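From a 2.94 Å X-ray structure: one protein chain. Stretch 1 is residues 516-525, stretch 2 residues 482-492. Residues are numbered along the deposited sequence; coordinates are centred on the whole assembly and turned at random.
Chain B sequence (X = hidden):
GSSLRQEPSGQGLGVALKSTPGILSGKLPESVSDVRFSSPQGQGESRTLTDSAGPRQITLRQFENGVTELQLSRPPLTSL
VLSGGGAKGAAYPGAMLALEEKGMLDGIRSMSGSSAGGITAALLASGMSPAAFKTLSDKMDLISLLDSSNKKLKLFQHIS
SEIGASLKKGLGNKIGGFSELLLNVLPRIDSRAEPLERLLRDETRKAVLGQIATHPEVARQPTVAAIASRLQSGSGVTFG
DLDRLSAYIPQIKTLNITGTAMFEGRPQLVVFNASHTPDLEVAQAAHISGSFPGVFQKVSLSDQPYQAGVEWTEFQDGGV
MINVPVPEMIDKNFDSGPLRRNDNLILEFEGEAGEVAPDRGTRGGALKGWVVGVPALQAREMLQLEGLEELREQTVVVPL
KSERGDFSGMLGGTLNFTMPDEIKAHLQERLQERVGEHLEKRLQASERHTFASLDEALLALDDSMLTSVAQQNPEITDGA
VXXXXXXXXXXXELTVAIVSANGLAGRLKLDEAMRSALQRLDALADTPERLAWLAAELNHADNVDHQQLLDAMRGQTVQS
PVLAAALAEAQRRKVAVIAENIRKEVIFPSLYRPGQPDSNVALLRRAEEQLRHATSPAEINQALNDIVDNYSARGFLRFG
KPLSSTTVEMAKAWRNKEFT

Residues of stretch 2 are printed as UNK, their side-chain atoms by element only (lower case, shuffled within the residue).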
# COMPACT_ATOMS: atom_id res chain seq x y z
N SER B 516 -6.83 9.78 -56.80
CA SER B 516 -8.23 9.82 -57.14
C SER B 516 -8.99 8.80 -56.36
O SER B 516 -10.13 9.05 -55.92
CB SER B 516 -8.39 9.54 -58.60
OG SER B 516 -7.62 10.46 -59.31
N ALA B 517 -8.38 7.63 -56.19
CA ALA B 517 -9.04 6.56 -55.46
C ALA B 517 -8.98 6.88 -53.99
O ALA B 517 -9.93 6.62 -53.28
CB ALA B 517 -8.39 5.23 -55.74
N LEU B 518 -7.86 7.42 -53.52
CA LEU B 518 -7.80 7.83 -52.13
C LEU B 518 -8.82 8.94 -51.85
O LEU B 518 -9.43 8.98 -50.76
CB LEU B 518 -6.40 8.25 -51.73
CG LEU B 518 -5.45 7.08 -51.61
CD1 LEU B 518 -4.00 7.50 -51.70
CD2 LEU B 518 -5.73 6.39 -50.28
N GLN B 519 -9.09 9.76 -52.87
CA GLN B 519 -10.19 10.73 -52.78
C GLN B 519 -11.56 10.10 -52.68
O GLN B 519 -12.46 10.66 -52.08
CB GLN B 519 -10.13 11.70 -53.94
CG GLN B 519 -8.93 12.60 -53.79
CD GLN B 519 -8.73 13.54 -54.93
OE1 GLN B 519 -9.41 13.47 -55.94
NE2 GLN B 519 -7.78 14.44 -54.78
N ARG B 520 -11.72 8.94 -53.29
CA ARG B 520 -13.02 8.33 -53.33
C ARG B 520 -13.28 7.67 -52.01
O ARG B 520 -14.42 7.64 -51.53
CB ARG B 520 -13.11 7.32 -54.47
CG ARG B 520 -13.63 7.94 -55.74
CD ARG B 520 -13.86 6.90 -56.82
NE ARG B 520 -13.85 7.53 -58.13
CZ ARG B 520 -14.81 8.33 -58.58
NH1 ARG B 520 -15.87 8.59 -57.82
NH2 ARG B 520 -14.71 8.87 -59.79
N LEU B 521 -12.21 7.15 -51.43
CA LEU B 521 -12.27 6.54 -50.11
C LEU B 521 -12.46 7.62 -49.07
O LEU B 521 -13.31 7.46 -48.20
CB LEU B 521 -10.99 5.79 -49.80
CG LEU B 521 -10.74 4.53 -50.59
CD1 LEU B 521 -9.42 3.91 -50.15
CD2 LEU B 521 -11.90 3.59 -50.32
N ASP B 522 -11.70 8.71 -49.17
CA ASP B 522 -11.87 9.79 -48.21
C ASP B 522 -13.31 10.26 -48.16
O ASP B 522 -13.80 10.62 -47.12
CB ASP B 522 -10.96 10.96 -48.52
CG ASP B 522 -9.46 10.61 -48.39
OD1 ASP B 522 -9.05 9.95 -47.40
OD2 ASP B 522 -8.67 11.03 -49.28
N ALA B 523 -14.02 10.18 -49.27
CA ALA B 523 -15.39 10.68 -49.31
C ALA B 523 -16.34 9.77 -48.55
O ALA B 523 -17.29 10.23 -47.97
CB ALA B 523 -15.87 10.88 -50.74
N LEU B 524 -16.06 8.48 -48.56
CA LEU B 524 -16.88 7.53 -47.81
C LEU B 524 -16.72 7.62 -46.27
O LEU B 524 -17.58 7.16 -45.53
CB LEU B 524 -16.62 6.09 -48.32
CG LEU B 524 -17.04 5.95 -49.77
CD1 LEU B 524 -16.15 5.08 -50.63
CD2 LEU B 524 -18.47 5.48 -49.89
N ALA B 525 -15.65 8.22 -45.79
CA ALA B 525 -15.37 8.23 -44.34
C ALA B 525 -16.03 9.40 -43.63
O ALA B 525 -15.35 10.25 -43.03
CB ALA B 525 -13.87 8.25 -44.08
N UNK B 482 -24.89 0.29 -49.98
CA UNK B 482 -24.38 1.41 -50.77
C UNK B 482 -22.90 1.72 -50.44
O UNK B 482 -22.00 1.63 -51.30
c UNK B 482 -25.25 2.63 -50.55
N UNK B 483 -22.64 2.05 -49.17
CA UNK B 483 -21.28 2.22 -48.69
C UNK B 483 -20.37 1.02 -48.99
O UNK B 483 -19.28 1.22 -49.50
c UNK B 483 -18.12 1.18 -45.70
c UNK B 483 -19.36 1.24 -46.30
c UNK B 483 -19.96 2.44 -46.54
c UNK B 483 -18.08 3.56 -45.53
c UNK B 483 -19.31 3.60 -46.16
c UNK B 483 -17.48 2.34 -45.31
c UNK B 483 -21.30 2.51 -47.19
N UNK B 484 -20.79 -0.20 -48.69
CA UNK B 484 -19.91 -1.34 -48.96
C UNK B 484 -19.58 -1.46 -50.44
O UNK B 484 -18.43 -1.77 -50.80
c UNK B 484 -19.53 -4.36 -44.76
n UNK B 484 -20.39 -3.36 -44.67
c UNK B 484 -20.20 -3.00 -47.15
n UNK B 484 -18.79 -4.53 -45.86
n UNK B 484 -19.38 -5.18 -43.75
c UNK B 484 -18.88 -3.71 -47.07
c UNK B 484 -20.54 -2.63 -48.54
N UNK B 485 -20.58 -1.28 -51.29
CA UNK B 485 -20.34 -1.38 -52.69
C UNK B 485 -19.26 -0.38 -53.10
O UNK B 485 -18.29 -0.74 -53.76
c UNK B 485 -20.91 -2.89 -55.08
c UNK B 485 -21.54 -1.51 -54.92
n UNK B 485 -19.62 -2.91 -55.46
c UNK B 485 -21.63 -1.12 -53.46
o UNK B 485 -21.56 -3.92 -54.84
N UNK B 486 -19.43 0.89 -52.72
CA UNK B 486 -18.49 1.94 -53.12
C UNK B 486 -17.05 1.73 -52.58
O UNK B 486 -16.07 1.96 -53.30
n UNK B 486 -22.78 6.66 -53.54
c UNK B 486 -20.38 3.63 -53.35
c UNK B 486 -20.78 5.09 -53.18
c UNK B 486 -22.03 5.43 -53.99
c UNK B 486 -19.02 3.33 -52.76
N UNK B 487 -16.93 1.30 -51.33
CA UNK B 487 -15.67 0.88 -50.81
C UNK B 487 -15.07 -0.25 -51.59
O UNK B 487 -13.91 -0.20 -51.93
c UNK B 487 -15.81 0.46 -49.38
N UNK B 488 -15.81 -1.32 -51.83
CA UNK B 488 -15.18 -2.41 -52.57
C UNK B 488 -14.74 -1.97 -53.97
O UNK B 488 -13.73 -2.46 -54.50
c UNK B 488 -16.04 -3.66 -52.61
c UNK B 488 -14.41 -5.23 -48.33
c UNK B 488 -15.04 -4.88 -50.67
n UNK B 488 -15.31 -5.27 -49.30
n UNK B 488 -13.15 -4.88 -48.61
n UNK B 488 -14.76 -5.57 -47.09
c UNK B 488 -16.29 -4.26 -51.25
N UNK B 489 -15.44 -1.01 -54.55
CA UNK B 489 -15.07 -0.48 -55.85
C UNK B 489 -13.80 0.32 -55.77
O UNK B 489 -12.88 0.13 -56.58
c UNK B 489 -17.27 -0.43 -57.07
c UNK B 489 -16.18 0.38 -56.41
o UNK B 489 -17.07 -1.64 -57.24
o UNK B 489 -18.33 0.14 -57.42
N UNK B 490 -13.75 1.24 -54.81
CA UNK B 490 -12.62 2.16 -54.62
C UNK B 490 -11.35 1.43 -54.28
O UNK B 490 -10.27 1.89 -54.63
c UNK B 490 -12.92 3.14 -53.54
N UNK B 491 -11.48 0.29 -53.60
CA UNK B 491 -10.35 -0.50 -53.21
C UNK B 491 -9.76 -1.26 -54.38
O UNK B 491 -8.55 -1.48 -54.43
c UNK B 491 -10.85 -0.06 -48.17
c UNK B 491 -11.86 -0.87 -48.64
c UNK B 491 -10.83 -0.93 -50.80
c UNK B 491 -9.81 0.29 -49.00
c UNK B 491 -11.85 -1.28 -49.95
c UNK B 491 -9.80 -0.15 -50.32
c UNK B 491 -10.79 -1.48 -52.18
N UNK B 492 -10.60 -1.69 -55.31
CA UNK B 492 -10.07 -2.26 -56.55
C UNK B 492 -9.39 -1.16 -57.38
O UNK B 492 -8.32 -1.37 -57.98
c UNK B 492 -11.18 -2.89 -57.39
c UNK B 492 -10.66 -3.36 -58.74
o UNK B 492 -11.73 -4.00 -56.67

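Position 482, already within a helix, has a single side-chain carbon. It points sideways to the leucine-bearing helix and makes no contact with stretch 1; one carbon and nothing beyond is alanine, A482.

Position 483 carries one carbon followed by a ring of six carbons, with no oxygen. Its CA-to-CB bond runs sideways, but with chi1 in t, the end of the ring comes nearer stretch 1 and meets L524. This is phenylalanine, F483, whose CE2 lies 4.0 Å from L524 CB and 3.6 Å from L524 O. That carbonyl oxygen sits at the ring edge, near its plane.

Position 484 has three carbons, a nitrogen, then a carbon bearing two more nitrogens, a guanidinium. This is arginine, R484; it points away from stretch 1, and its NE is hydrogen-bonded elsewhere in the structure.

Position 485 shows three carbons, the third carrying one oxygen and one nitrogen, an amide, so glutamine, Q485, out of reach of stretch 1.

Position 486 is a row of four carbons ending in nitrogen, unbranched. Its CB lies 3.6 Å from L524 CD2, while the far end leads away into an exposed setting. The chain is lysine, K486, which lends carbon to the contact and keeps its charge out of it.

Position 487 again has one carbon, directed sideways. The nearest contact here is through the backbone, with N 3.9 Å from L524 CD1. It is alanine, A487.

Position 488 repeats the pattern of three carbons, nitrogen, and a carbon with two nitrogens: arginine, R488, pointing away from stretch 1.

Position 489 has two carbons, the second with two oxygens, a short carboxylate out of reach of stretch 1. It is aspartate, D489, whose OD1 accepts a weak hydrogen bond from Q485 NE2 at 3.4 Å, one turn along the same helix.

Position 490 has a single carbon. Its CB, pointing toward stretch 1, lies 3.4 Å from L521 CD2 and 4.3 Å from R520 CB. It is alanine, A490; its O also lies 4.0 Å from A517 CB.

Position 491 is one carbon and a six-carbon ring. CA-to-CB points away, yet the ring end returns, and L521 CD2 lies over one face. This is phenylalanine, F491, with CE1 3.8 Å from L521 CD1.

Position 492 has one carbon carrying an oxygen and a carbon: threonine, T492, out of reach, its OG1 giving a weak hydrogen bond to R488 O at 3.3 Å.

The two helices run nearly antiparallel, their axes 9.0 Å apart at closest approach. No hydrogen bond crosses between them; the contact is packing. Alanine meets alanine where A517 and A490 bring their CA atoms to 5.7 Å, whereas L524 and F483 hold theirs at 7.0 Å. L521 fits against A490 and F491, and L524 against F483, K486 and A487. The rule is small residues at the close approach, leucines and rings filling the space beside it.

Stretch 2, residues 482-492: AFRQKARDAFT
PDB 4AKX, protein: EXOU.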